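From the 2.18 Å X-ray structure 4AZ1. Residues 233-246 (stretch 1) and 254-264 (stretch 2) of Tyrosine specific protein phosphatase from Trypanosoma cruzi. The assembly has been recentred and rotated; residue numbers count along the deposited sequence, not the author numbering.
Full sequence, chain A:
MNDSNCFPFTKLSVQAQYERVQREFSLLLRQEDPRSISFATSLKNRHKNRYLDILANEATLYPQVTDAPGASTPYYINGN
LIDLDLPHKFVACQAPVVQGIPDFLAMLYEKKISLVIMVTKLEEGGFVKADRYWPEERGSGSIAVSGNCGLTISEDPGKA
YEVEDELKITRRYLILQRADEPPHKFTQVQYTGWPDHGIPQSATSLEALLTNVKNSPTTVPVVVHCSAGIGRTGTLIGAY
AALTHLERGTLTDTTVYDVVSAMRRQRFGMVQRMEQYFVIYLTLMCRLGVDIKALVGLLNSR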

# COMPACT_ATOMS: atom_id res chain seq x y z
N THR A 233 0.59 16.07 15.33
CA THR A 233 -0.76 15.51 15.37
C THR A 233 -1.40 15.79 16.74
O THR A 233 -2.56 16.24 16.82
N GLY A 234 -0.65 15.53 17.80
CA GLY A 234 -1.11 15.80 19.16
C GLY A 234 -1.37 17.28 19.44
O GLY A 234 -2.35 17.61 20.11
N THR A 235 -0.52 18.16 18.93
CA THR A 235 -0.72 19.60 19.09
C THR A 235 -2.02 20.06 18.44
O THR A 235 -2.80 20.83 19.03
N LEU A 236 -2.25 19.61 17.21
CA LEU A 236 -3.46 19.99 16.50
C LEU A 236 -4.72 19.59 17.27
O LEU A 236 -5.63 20.40 17.43
N ILE A 237 -4.76 18.34 17.73
CA ILE A 237 -5.93 17.85 18.45
C ILE A 237 -6.05 18.57 19.80
O ILE A 237 -7.15 18.93 20.23
N GLY A 238 -4.91 18.82 20.45
CA GLY A 238 -4.91 19.54 21.72
C GLY A 238 -5.40 20.98 21.59
O GLY A 238 -6.17 21.47 22.43
N ALA A 239 -4.95 21.65 20.54
CA ALA A 239 -5.38 23.02 20.29
C ALA A 239 -6.88 23.07 20.01
O ALA A 239 -7.58 23.96 20.50
N TYR A 240 -7.37 22.11 19.22
CA TYR A 240 -8.81 22.00 18.96
C TYR A 240 -9.56 21.90 20.29
O TYR A 240 -10.53 22.63 20.53
N ALA A 241 -9.12 20.96 21.13
CA ALA A 241 -9.77 20.75 22.42
C ALA A 241 -9.71 22.01 23.27
O ALA A 241 -10.73 22.50 23.75
N ALA A 242 -8.50 22.54 23.44
CA ALA A 242 -8.34 23.73 24.26
C ALA A 242 -9.20 24.89 23.76
O ALA A 242 -9.81 25.60 24.57
N LEU A 243 -9.28 25.06 22.44
CA LEU A 243 -10.07 26.17 21.89
C LEU A 243 -11.57 25.95 22.04
O LEU A 243 -12.33 26.91 22.15
N THR A 244 -12.00 24.69 22.04
CA THR A 244 -13.41 24.37 22.26
C THR A 244 -13.78 24.75 23.70
O THR A 244 -14.85 25.30 23.94
N HIS A 245 -12.90 24.46 24.65
CA HIS A 245 -13.14 24.90 26.03
C HIS A 245 -13.27 26.41 26.12
O HIS A 245 -14.13 26.93 26.84
N LEU A 246 -12.41 27.12 25.39
CA LEU A 246 -12.43 28.57 25.36
C LEU A 246 -13.78 29.06 24.84
O LEU A 246 -14.40 29.95 25.43
N THR A 254 -5.73 24.99 34.06
CA THR A 254 -5.16 23.66 33.88
C THR A 254 -5.61 22.97 32.59
O THR A 254 -5.22 21.83 32.33
N THR A 255 -6.44 23.65 31.80
CA THR A 255 -6.99 23.07 30.57
C THR A 255 -5.95 22.42 29.64
O THR A 255 -6.17 21.30 29.17
N VAL A 256 -4.84 23.10 29.38
CA VAL A 256 -3.87 22.54 28.43
C VAL A 256 -3.22 21.27 28.96
O VAL A 256 -3.14 20.25 28.26
N TYR A 257 -2.76 21.34 30.20
CA TYR A 257 -2.22 20.16 30.86
C TYR A 257 -3.28 19.04 30.89
O TYR A 257 -2.98 17.90 30.52
N ASP A 258 -4.51 19.36 31.30
CA ASP A 258 -5.55 18.33 31.41
C ASP A 258 -5.88 17.67 30.07
O ASP A 258 -6.02 16.44 29.98
N VAL A 259 -6.02 18.49 29.03
CA VAL A 259 -6.30 18.01 27.69
C VAL A 259 -5.19 17.09 27.18
O VAL A 259 -5.47 16.00 26.66
N VAL A 260 -3.94 17.50 27.34
CA VAL A 260 -2.84 16.67 26.88
C VAL A 260 -2.75 15.39 27.71
O VAL A 260 -2.50 14.31 27.17
N SER A 261 -3.01 15.51 29.01
CA SER A 261 -2.98 14.34 29.87
C SER A 261 -4.00 13.30 29.40
O SER A 261 -3.70 12.10 29.31
N ALA A 262 -5.20 13.76 29.06
CA ALA A 262 -6.26 12.86 28.59
C ALA A 262 -5.97 12.27 27.20
O ALA A 262 -6.36 11.14 26.91
N MET A 263 -5.32 13.04 26.34
CA MET A 263 -4.92 12.50 25.04
C MET A 263 -3.89 11.40 25.24
O MET A 263 -3.94 10.36 24.59
N ARG A 264 -2.93 11.64 26.14
CA ARG A 264 -1.88 10.67 26.43
C ARG A 264 -2.39 9.32 26.95
O ARG A 264 -1.78 8.28 26.70

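The most unusual feature of this contact is the bare backbone offered by stretch 1: two glycines one helical turn apart, Gly-234 and Gly-238, form the floor on which Met-263 lies. The sulfur sits 3.7 Å from the backbone nitrogen (Gly-238 N to Met-263 SD), and the terminal methyl reaches a carbonyl oxygen, with Gly-234 O to Met-263 CE at 3.5 Å. A CB built in ideal geometry on Gly-238 tests the point: it would lie 3.4 Å from Met-263 CE, a tight approach, and 3.1 Å from Gly-234 O in its own helix. The methionine thus occupies space that a side chain at Gly-238 would contest.

The two helices run at 132° between their N-to-C directions, with axes 9.6 Å apart at closest approach. Small residues accompany the closest backbone pairings: CA to CA is 6.3 Å for Gly-238 and Val-260, and 6.2 Å for Ala-242 and Val-256.

From stretch 2, Thr-255, Val-259 and Met-263, spaced four residues apart, direct their CA-to-CB bonds toward the partner helix. Met-263 adopts chi1 m, chi2 t, chi3 m and has the largest covered area, 62 Å². Besides the glycines it meets Ile-237, itself m, t and pointing sideways, in an apolar contact of 3.8 Å between Ile-237 CG2 and Met-263 SD.

Val-259, rotamer t, has nearly as much of its surface covered by stretch 1, 59 Å². Both its methyls pack against Ala-241 CB, Val-259 CG1 at 3.7 Å and Val-259 CG2 at 3.9 Å. In addition, Val-259 CG1 lies 3.9 Å from Gly-238 CA, and Val-259 CG2 comes within 4.2 Å of His-245 CD2. Ala-241 points toward stretch 2; Ala-242 points sideways.

At the other end, Thr-255 (m) contributes its methyl, with Thr-255 CG2 4.0 Å from His-245 CD2 and 4.2 Å from Ala-242 CA. His-245, chi1 m and chi2 -77°, points toward stretch 2, and Thr-255 CG2 and Val-259 CG2 both approach its ring obliquely. Its ND1 is hydrogen-bonded elsewhere in the structure.

No hydrogen bond links the stretches, so the contact rests on shape and apolar packing, burying 331 Å² over both sides. Two side-chain hydrogen bonds close within single stretches: Thr-244 OG1 donates to Tyr-240 O at 2.8 Å, within its own helix, and Thr-254 OG1 donates to Asp-258 OD2 at 2.6 Å. The nearby pair Thr-254 O and Asp-258 OD2, 3.1 Å apart, consists of two acceptors and is not a hydrogen bond.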

# COMPACT_ATOMS: atom_id res chain seq x y z
CB THR A 233 -0.71 13.99 15.15
OG1 THR A 233 -0.38 13.73 13.78
CG2 THR A 233 -2.04 13.35 15.51
CB THR A 235 0.43 20.40 18.46
OG1 THR A 235 1.65 20.12 19.17
CG2 THR A 235 0.15 21.89 18.50
CB LEU A 236 -3.49 19.35 15.11
CG LEU A 236 -4.72 19.81 14.32
CD1 LEU A 236 -4.78 21.31 14.31
CD2 LEU A 236 -4.67 19.30 12.89
CB ILE A 237 -5.88 16.30 18.61
CG1 ILE A 237 -5.95 15.63 17.23
CG2 ILE A 237 -7.05 15.82 19.46
CD1 ILE A 237 -5.59 14.14 17.23
CB ALA A 239 -4.60 23.64 19.12
CB TYR A 240 -9.14 20.78 18.11
CG TYR A 240 -10.63 20.48 18.09
CD1 TYR A 240 -11.49 21.17 17.23
CD2 TYR A 240 -11.19 19.51 18.93
CE1 TYR A 240 -12.88 20.91 17.22
CE2 TYR A 240 -12.57 19.25 18.93
CZ TYR A 240 -13.40 19.95 18.07
OH TYR A 240 -14.75 19.69 18.06
CB ALA A 241 -9.13 19.59 23.15
CB ALA A 242 -6.86 24.14 24.34
CB LEU A 243 -9.70 26.45 20.43
CG LEU A 243 -8.37 27.18 20.25
CD1 LEU A 243 -7.82 27.02 18.85
CD2 LEU A 243 -8.53 28.66 20.59
CB THR A 244 -13.71 22.88 22.01
OG1 THR A 244 -13.37 22.54 20.66
CG2 THR A 244 -15.19 22.60 22.25
CB HIS A 245 -12.05 24.38 26.97
CG HIS A 245 -12.19 22.92 27.29
ND1 HIS A 245 -13.13 22.45 28.18
CD2 HIS A 245 -11.56 21.83 26.80
CE1 HIS A 245 -13.05 21.14 28.25
NE2 HIS A 245 -12.10 20.74 27.42
CB LEU A 246 -11.29 29.08 24.46
CG LEU A 246 -11.04 30.59 24.33
CD1 LEU A 246 -9.57 30.86 24.01
CD2 LEU A 246 -11.92 31.23 23.27
CB THR A 254 -5.50 22.74 35.07
OG1 THR A 254 -6.92 22.56 35.16
CG2 THR A 254 -4.98 23.32 36.39
CB THR A 255 -7.79 24.10 29.75
OG1 THR A 255 -8.88 24.59 30.53
CG2 THR A 255 -8.34 23.47 28.47
CB VAL A 256 -2.76 23.53 28.03
CG1 VAL A 256 -1.89 22.92 26.92
CG2 VAL A 256 -3.36 24.83 27.52
CB TYR A 257 -1.74 20.51 32.28
CG TYR A 257 -0.99 19.37 32.92
CD1 TYR A 257 0.35 19.17 32.64
CD2 TYR A 257 -1.63 18.47 33.78
CE1 TYR A 257 1.05 18.11 33.21
CE2 TYR A 257 -0.94 17.42 34.35
CZ TYR A 257 0.40 17.24 34.05
OH TYR A 257 1.11 16.20 34.60
CB ASP A 258 -6.81 18.93 32.03
CG ASP A 258 -6.61 19.30 33.50
OD1 ASP A 258 -5.77 18.66 34.17
OD2 ASP A 258 -7.30 20.23 33.97
CB VAL A 259 -6.45 19.19 26.72
CG1 VAL A 259 -6.19 18.76 25.29
CG2 VAL A 259 -7.85 19.78 26.86
CB VAL A 260 -1.51 17.45 26.83
CG1 VAL A 260 -0.34 16.53 26.47
CG2 VAL A 260 -1.62 18.56 25.81
CB SER A 261 -3.25 14.74 31.32
OG SER A 261 -2.33 14.12 32.19
CB ALA A 262 -7.61 13.56 28.61
CB MET A 263 -4.31 13.60 24.16
CG MET A 263 -5.31 14.60 23.60
SD MET A 263 -4.55 15.65 22.34
CE MET A 263 -3.15 16.32 23.26
CB ARG A 264 -0.85 11.27 27.41
CG ARG A 264 0.27 11.95 26.67
CD ARG A 264 1.21 12.78 27.55
NE ARG A 264 2.26 13.34 26.69
CZ ARG A 264 3.51 12.90 26.65
NH1 ARG A 264 3.89 11.92 27.47
NH2 ARG A 264 4.39 13.45 25.82